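Local coordinates for organic hydroperoxide resistance protein (Legionella pneumophila, PDB 6MJN), which probably reduces organic hydroperoxides through a redox-active cysteine pair, as members of the OsmC/Ohr family of thiol peroxidases do, at residues B[59-64]-B[129-134]. Numbering follows the deposited sequence.
Sequences AGYAAC and PYSNAI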
ATOM      1  N   ALA B  59      -3.616  -3.827   4.627  1.00 27.77           N
ATOM      2  CA  ALA B  59      -2.841  -4.088   5.837  1.00 36.54           C
ATOM      3  C   ALA B  59      -1.956  -2.899   6.184  1.00 30.18           C
ATOM      4  O   ALA B  59      -1.919  -2.457   7.345  1.00 29.64           O
ATOM      5  CB  ALA B  59      -2.003  -5.346   5.654  1.00 32.10           C
ATOM      6  N   GLY B  60      -1.200  -2.396   5.201  1.00 21.94           N
ATOM      7  CA  GLY B  60      -0.377  -1.208   5.434  1.00 25.34           C
ATOM      8  C   GLY B  60      -1.185  -0.005   5.905  1.00 28.71           C
ATOM      9  O   GLY B  60      -0.760   0.724   6.804  1.00 28.72           O
ATOM     10  N   TYR B  61      -2.355   0.221   5.300  1.00 27.68           N
ATOM     11  CA  TYR B  61      -3.179   1.374   5.675  1.00 27.09           C
ATOM     12  C   TYR B  61      -3.702   1.241   7.109  1.00 26.68           C
ATOM     13  O   TYR B  61      -3.624   2.191   7.896  1.00 27.56           O
ATOM     14  CB  TYR B  61      -4.345   1.530   4.692  1.00 28.31           C
ATOM     15  CG  TYR B  61      -4.937   2.917   4.592  1.00 27.97           C
ATOM     16  CD1 TYR B  61      -4.550   3.929   5.458  1.00 26.61           C
ATOM     17  CD2 TYR B  61      -5.897   3.213   3.625  1.00 32.00           C
ATOM     18  CE1 TYR B  61      -5.084   5.201   5.349  1.00 26.11           C
ATOM     19  CE2 TYR B  61      -6.440   4.472   3.516  1.00 29.59           C
ATOM     20  CZ  TYR B  61      -6.029   5.458   4.380  1.00 34.27           C
ATOM     21  OH  TYR B  61      -6.572   6.707   4.281  1.00 28.58           O
ATOM     22  N   ALA B  62      -4.212   0.064   7.475  1.00 27.30           N
ATOM     23  CA  ALA B  62      -4.706  -0.131   8.845  1.00 28.98           C
ATOM     24  C   ALA B  62      -3.611   0.148   9.865  1.00 32.80           C
ATOM     25  O   ALA B  62      -3.844   0.811  10.887  1.00 28.27           O
ATOM     26  CB  ALA B  62      -5.249  -1.549   9.025  1.00 27.71           C
ATOM     27  N   ALA B  63      -2.399  -0.328   9.586  1.00 27.96           N
ATOM     28  CA  ALA B  63      -1.301  -0.166  10.530  1.00 31.55           C
ATOM     29  C   ALA B  63      -0.819   1.271  10.556  1.00 34.42           C
ATOM     30  O   ALA B  63      -0.493   1.806  11.620  1.00 34.40           O
ATOM     31  CB  ALA B  63      -0.159  -1.109  10.161  1.00 35.83           C
ATOM     32  N   CYS B  64      -0.760   1.909   9.388  1.00 28.81           N
ATOM     33  CA  CYS B  64      -0.306   3.290   9.326  1.00 27.24           C
ATOM     34  C   CYS B  64      -1.282   4.202  10.054  1.00 27.83           C
ATOM     35  O   CYS B  64      -0.871   5.119  10.781  1.00 31.16           O
ATOM     36  CB  CYS B  64      -0.140   3.700   7.856  1.00 29.91           C
ATOM     37  SG  CYS B  64       0.587   5.320   7.643  1.00 40.09           S
ATOM     38  N   PRO B 129       0.577   9.000   6.427  1.00 38.14           N
ATOM     39  CA  PRO B 129       1.133   9.154   5.066  1.00 33.85           C
ATOM     40  C   PRO B 129       0.339   8.450   3.984  1.00 29.43           C
ATOM     41  O   PRO B 129       0.336   8.919   2.836  1.00 31.76           O
ATOM     42  CB  PRO B 129       2.544   8.562   5.194  1.00 36.83           C
ATOM     43  CG  PRO B 129       2.906   8.818   6.622  1.00 49.28           C
ATOM     44  CD  PRO B 129       1.615   8.619   7.401  1.00 44.20           C
ATOM     45  N   TYR B 130      -0.318   7.325   4.288  1.00 30.76           N
ATOM     46  CA  TYR B 130      -1.227   6.736   3.302  1.00 28.52           C
ATOM     47  C   TYR B 130      -2.379   7.682   2.989  1.00 31.86           C
ATOM     48  O   TYR B 130      -2.772   7.829   1.825  1.00 27.50           O
ATOM     49  CB  TYR B 130      -1.804   5.422   3.805  1.00 28.98           C
ATOM     50  CG  TYR B 130      -0.972   4.161   3.610  1.00 27.97           C
ATOM     51  CD1 TYR B 130       0.325   4.061   4.102  1.00 33.77           C
ATOM     52  CD2 TYR B 130      -1.531   3.053   2.978  1.00 30.61           C
ATOM     53  CE1 TYR B 130       1.062   2.882   3.951  1.00 32.03           C
ATOM     54  CE2 TYR B 130      -0.815   1.880   2.817  1.00 32.64           C
ATOM     55  CZ  TYR B 130       0.481   1.803   3.314  1.00 31.85           C
ATOM     56  OH  TYR B 130       1.170   0.630   3.154  1.00 33.41           O
ATOM     57  N   SER B 131      -2.973   8.290   4.024  1.00 28.07           N
ATOM     58  CA  SER B 131      -4.097   9.189   3.780  1.00 30.14           C
ATOM     59  C   SER B 131      -3.661  10.360   2.916  1.00 30.22           C
ATOM     60  O   SER B 131      -4.395  10.780   2.007  1.00 29.50           O
ATOM     61  CB  SER B 131      -4.686   9.691   5.106  1.00 26.29           C
ATOM     62  OG  SER B 131      -5.372   8.666   5.814  1.00 30.00           O
ATOM     63  N   ASN B 132      -2.466  10.910   3.190  1.00 25.77           N
ATOM     64  CA  ASN B 132      -1.990  12.041   2.408  1.00 24.83           C
ATOM     65  C   ASN B 132      -1.667  11.623   0.989  1.00 25.43           C
ATOM     66  O   ASN B 132      -1.886  12.399   0.049  1.00 28.02           O
ATOM     67  CB  ASN B 132      -0.776  12.683   3.092  1.00 30.74           C
ATOM     68  CG  ASN B 132      -1.173  13.455   4.327  1.00 45.27           C
ATOM     69  OD1 ASN B 132      -2.216  14.125   4.337  1.00 42.55           O
ATOM     70  ND2 ASN B 132      -0.367  13.358   5.376  1.00 43.02           N
ATOM     71  N   ALA B 133      -1.197  10.385   0.808  1.00 26.14           N
ATOM     72  CA  ALA B 133      -0.842   9.926  -0.529  1.00 31.09           C
ATOM     73  C   ALA B 133      -2.060   9.783  -1.434  1.00 29.11           C
ATOM     74  O   ALA B 133      -1.928   9.900  -2.657  1.00 27.64           O
ATOM     75  CB  ALA B 133      -0.108   8.580  -0.451  1.00 29.29           C
ATOM     76  N   ILE B 134      -3.248   9.543  -0.875  1.00 28.82           N
ATOM     77  CA  ILE B 134      -4.416   9.263  -1.704  1.00 26.76           C
ATOM     78  C   ILE B 134      -5.456  10.375  -1.637  1.00 29.79           C
ATOM     79  O   ILE B 134      -6.530  10.232  -2.221  1.00 28.48           O
ATOM     80  CB  ILE B 134      -5.035   7.905  -1.349  1.00 27.92           C
ATOM     81  CG1 ILE B 134      -5.677   7.946   0.059  1.00 29.28           C
ATOM     82  CG2 ILE B 134      -3.957   6.820  -1.453  1.00 27.21           C
ATOM     83  CD1 ILE B 134      -6.269   6.582   0.560  1.00 32.63           C
TER
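Tyr61 and Tyr130 mark the nearest backbone approach between segment 59-64 of helix 53-76 and helix 129-134, with CA atoms 6.2 Å apart; the axes approach to 9.7 Å, their N-to-C directions at 120°. The two tyrosines run in opposing directions alongside each other, the Tyr130 ring against the Gly60-Tyr61 backbone, the Tyr61 ring against Tyr130 CB and Ser131. The ring planes differ by 26° but the rings barely overlap; the close contacts are CH-pi: Tyr130 CB lies over one face of the Tyr61 ring, 3.9 Å from its centroid, while Tyr61 CA lies over a face of the Tyr130 ring. Gly60, having no side chain, lets Tyr130 OH come to 3.3 Å from its CA; that hydroxyl hydrogen-bonds Pro53 O of the second subunit. With CG anti to the backbone N (chi1 -157°), the Tyr61 ring extends to Ser131, whose OG hydrogen-bonds Tyr61 OH at 2.8 Å, in the ring plane. Ile134 CD1 approaches Tyr61 CE2 tip to tip. Cys64 SG sits obliquely beside the Tyr130 ring, 3.5 Å from Pro129 CD. Cys64 also touches Cys128, just before helix 129-134, consistent with the family's redox pair, and Ser131 OG, also bonded to His125 ND1, links the buried Tyr61 hydroxyl into a polar network.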